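Local coordinates for MarR family transcriptional regulator (PDB 5HLI), which probably binds DNA as a dimeric, redox-sensing transcriptional regulator of the MarR family, here caught in its disulfide-bonded form, at residues L45-L50 / I99-N104. The protein carries 1 engineered substitution. Numbering follows the deposited sequence.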
ATOM      1  N   LEU A  45      -7.444  -9.105  10.521  1.00 20.11           N
ATOM      2  CA  LEU A  45      -7.129  -8.338  11.722  1.00 22.14           C
ATOM      3  C   LEU A  45      -7.747  -8.975  12.960  1.00 19.53           C
ATOM      4  O   LEU A  45      -7.114  -9.026  14.021  1.00 19.21           O
ATOM      5  CB  LEU A  45      -7.608  -6.894  11.571  1.00 21.55           C
ATOM      6  CG  LEU A  45      -6.888  -6.003  10.557  1.00 23.14           C
ATOM      7  CD1 LEU A  45      -7.477  -4.603  10.587  1.00 23.98           C
ATOM      8  CD2 LEU A  45      -5.398  -5.963  10.838  1.00 22.17           C
ATOM      9  N   VAL A  46      -8.986  -9.461  12.844  1.00 15.64           N
ATOM     10  CA  VAL A  46      -9.643 -10.119  13.973  1.00 19.00           C
ATOM     11  C   VAL A  46      -8.913 -11.405  14.340  1.00 21.63           C
ATOM     12  O   VAL A  46      -8.692 -11.698  15.521  1.00 20.54           O
ATOM     13  CB  VAL A  46     -11.126 -10.386  13.648  1.00 23.14           C
ATOM     14  CG1 VAL A  46     -11.765 -11.262  14.729  1.00 18.50           C
ATOM     15  CG2 VAL A  46     -11.888  -9.071  13.502  1.00 21.47           C
ATOM     16  N   LEU A  47      -8.532 -12.194  13.335  1.00 20.13           N
ATOM     17  CA  LEU A  47      -7.797 -13.426  13.603  1.00 21.00           C
ATOM     18  C   LEU A  47      -6.453 -13.131  14.260  1.00 23.87           C
ATOM     19  O   LEU A  47      -6.009 -13.874  15.143  1.00 23.39           O
ATOM     20  CB  LEU A  47      -7.605 -14.209  12.305  1.00 17.99           C
ATOM     21  CG  LEU A  47      -8.883 -14.752  11.657  1.00 21.10           C
ATOM     22  CD1 LEU A  47      -8.588 -15.306  10.271  1.00 21.75           C
ATOM     23  CD2 LEU A  47      -9.523 -15.820  12.537  1.00 16.67           C
ATOM     24  N   LEU A  48      -5.802 -12.038  13.854  1.00 20.65           N
ATOM     25  CA  LEU A  48      -4.485 -11.715  14.394  1.00 19.91           C
ATOM     26  C   LEU A  48      -4.550 -11.407  15.887  1.00 21.17           C
ATOM     27  O   LEU A  48      -3.666 -11.819  16.648  1.00 23.30           O
ATOM     28  CB  LEU A  48      -3.873 -10.544  13.622  1.00 20.90           C
ATOM     29  CG  LEU A  48      -3.313 -10.908  12.244  1.00 22.17           C
ATOM     30  CD1 LEU A  48      -2.922  -9.663  11.462  1.00 24.25           C
ATOM     31  CD2 LEU A  48      -2.123 -11.852  12.388  1.00 23.85           C
ATOM     32  N   THR A  49      -5.584 -10.690  16.334  1.00 18.80           N
ATOM     33  CA  THR A  49      -5.682 -10.420  17.766  1.00 21.70           C
ATOM     34  C   THR A  49      -6.116 -11.666  18.531  1.00 26.47           C
ATOM     35  O   THR A  49      -5.667 -11.893  19.661  1.00 25.62           O
ATOM     36  CB  THR A  49      -6.624  -9.239  18.044  1.00 20.72           C
ATOM     37  OG1 THR A  49      -6.591  -8.928  19.443  1.00 20.09           O
ATOM     38  CG2 THR A  49      -8.062  -9.547  17.649  1.00 20.07           C
ATOM     39  N   LEU A  50      -6.964 -12.503  17.926  1.00 23.14           N
ATOM     40  CA  LEU A  50      -7.351 -13.750  18.580  1.00 21.54           C
ATOM     41  C   LEU A  50      -6.158 -14.684  18.729  1.00 25.48           C
ATOM     42  O   LEU A  50      -6.043 -15.401  19.727  1.00 24.97           O
ATOM     43  CB  LEU A  50      -8.473 -14.432  17.799  1.00 18.20           C
ATOM     44  CG  LEU A  50      -9.857 -13.789  17.905  1.00 21.90           C
ATOM     45  CD1 LEU A  50     -10.822 -14.446  16.939  1.00 22.81           C
ATOM     46  CD2 LEU A  50     -10.380 -13.892  19.328  1.00 24.82           C
ATOM     47  N   ILE A  99     -15.901 -14.481  21.941  1.00 21.07           N
ATOM     48  CA  ILE A  99     -15.400 -15.015  20.679  1.00 20.52           C
ATOM     49  C   ILE A  99     -14.273 -15.988  20.985  1.00 25.93           C
ATOM     50  O   ILE A  99     -13.302 -15.629  21.661  1.00 22.62           O
ATOM     51  CB  ILE A  99     -14.917 -13.889  19.750  1.00 21.52           C
ATOM     52  CG1 ILE A  99     -16.029 -12.859  19.547  1.00 21.23           C
ATOM     53  CG2 ILE A  99     -14.447 -14.458  18.417  1.00 22.60           C
ATOM     54  CD1 ILE A  99     -17.292 -13.438  18.936  1.00 18.72           C
ATOM     55  N   THR A 100     -14.398 -17.219  20.493  1.00 22.07           N
ATOM     56  CA  THR A 100     -13.411 -18.258  20.749  1.00 23.39           C
ATOM     57  C   THR A 100     -13.027 -18.922  19.437  1.00 21.09           C
ATOM     58  O   THR A 100     -13.900 -19.286  18.642  1.00 25.73           O
ATOM     59  CB  THR A 100     -13.949 -19.305  21.732  1.00 28.59           C
ATOM     60  OG1 THR A 100     -14.572 -18.644  22.841  1.00 27.72           O
ATOM     61  CG2 THR A 100     -12.818 -20.181  22.246  1.00 32.93           C
ATOM     62  N   LEU A 101     -11.726 -19.079  19.214  1.00 21.58           N
ATOM     63  CA  LEU A 101     -11.251 -19.787  18.033  1.00 26.46           C
ATOM     64  C   LEU A 101     -11.735 -21.232  18.047  1.00 24.97           C
ATOM     65  O   LEU A 101     -11.717 -21.899  19.085  1.00 27.44           O
ATOM     66  CB  LEU A 101      -9.722 -19.754  17.978  1.00 24.77           C
ATOM     67  CG  LEU A 101      -9.034 -18.419  17.679  1.00 25.76           C
ATOM     68  CD1 LEU A 101      -7.567 -18.486  18.072  1.00 23.79           C
ATOM     69  CD2 LEU A 101      -9.176 -18.063  16.207  1.00 21.51           C
ATOM     70  N   THR A 102     -12.184 -21.712  16.892  1.00 22.99           N
ATOM     71  CA  THR A 102     -12.424 -23.137  16.742  1.00 29.24           C
ATOM     72  C   THR A 102     -11.090 -23.879  16.700  1.00 30.04           C
ATOM     73  O   THR A 102     -10.015 -23.275  16.613  1.00 25.45           O
ATOM     74  CB  THR A 102     -13.229 -23.426  15.472  1.00 29.70           C
ATOM     75  OG1 THR A 102     -12.482 -23.009  14.321  1.00 27.75           O
ATOM     76  CG2 THR A 102     -14.559 -22.685  15.500  1.00 26.67           C
ATOM     77  N   ASP A 103     -11.163 -25.210  16.781  1.00 32.40           N
ATOM     78  CA  ASP A 103      -9.963 -26.015  16.577  1.00 30.87           C
ATOM     79  C   ASP A 103      -9.332 -25.708  15.226  1.00 27.75           C
ATOM     80  O   ASP A 103      -8.108 -25.568  15.118  1.00 29.11           O
ATOM     81  CB  ASP A 103     -10.293 -27.505  16.685  1.00 35.13           C
ATOM     82  CG  ASP A 103     -10.612 -27.931  18.104  1.00 42.36           C
ATOM     83  OD1 ASP A 103     -10.201 -27.221  19.045  1.00 42.79           O
ATOM     84  OD2 ASP A 103     -11.266 -28.983  18.279  1.00 52.35           O
ATOM     85  N   ASN A 104     -10.159 -25.582  14.185  1.00 26.57           N
ATOM     86  CA  ASN A 104      -9.644 -25.217  12.870  1.00 28.07           C
ATOM     87  C   ASN A 104      -9.050 -23.812  12.877  1.00 25.47           C
ATOM     88  O   ASN A 104      -7.970 -23.589  12.317  1.00 29.11           O
ATOM     89  CB  ASN A 104     -10.754 -25.331  11.827  1.00 28.14           C
ATOM     90  CG  ASN A 104     -10.379 -24.690  10.506  1.00 32.36           C
ATOM     91  OD1 ASN A 104      -9.538 -25.205   9.771  1.00 35.67           O
ATOM     92  ND2 ASN A 104     -11.011 -23.566  10.192  1.00 32.03           N
TER
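In the winged helix-turn-helix domain of this MarR-type regulator, Leu50 of helix 41-52 meets Ile99 and Leu101 of strand 97-101, the second long strand of the wing hairpin. Over the segments concerned, helix and strand axes run at 79° to each other and come within 9.8 Å, so the helix crosses this strand steeply. The closest CA pair across the two segments is Leu50 and Leu101, 7.2 Å apart. Their side chains both point across the interface and slide past each other in opposite directions, which lays Leu101 CD2 against Leu50 CB at 4.0 Å. The other methyl of Leu101, CD1, reaches the backbone instead, 3.8 Å from Leu50 O. Further out, Leu50 CD1 touches Ile99 CG2 at 3.9 Å, and these two side chains cross at about a right angle. The first torsion of Ile99 (chi1 -55°) sets CG2 anti to the backbone N, offering this branch to Leu50, while the longer CG1 arm leads away from the helix. One turn back, Leu47 CD2 adds a looser contact with Leu101 CD2 at 4.3 Å. Val85 of the neighbouring antiparallel strand 85-89 packs on both Leu50 and Ile99, and Leu76 of helix 69-81 also touches Ile99, so the patch belongs to the domain core. Polar links flank it: Asn54 OD1 accepts the N-H of Leu101, and Ile99 pairs through its backbone with Gln56. Since all four touching residues are buried and their side chains apolar, with Leu50 O approached by a methyl, dispersion and water exclusion probably hold the wing strand to the helix.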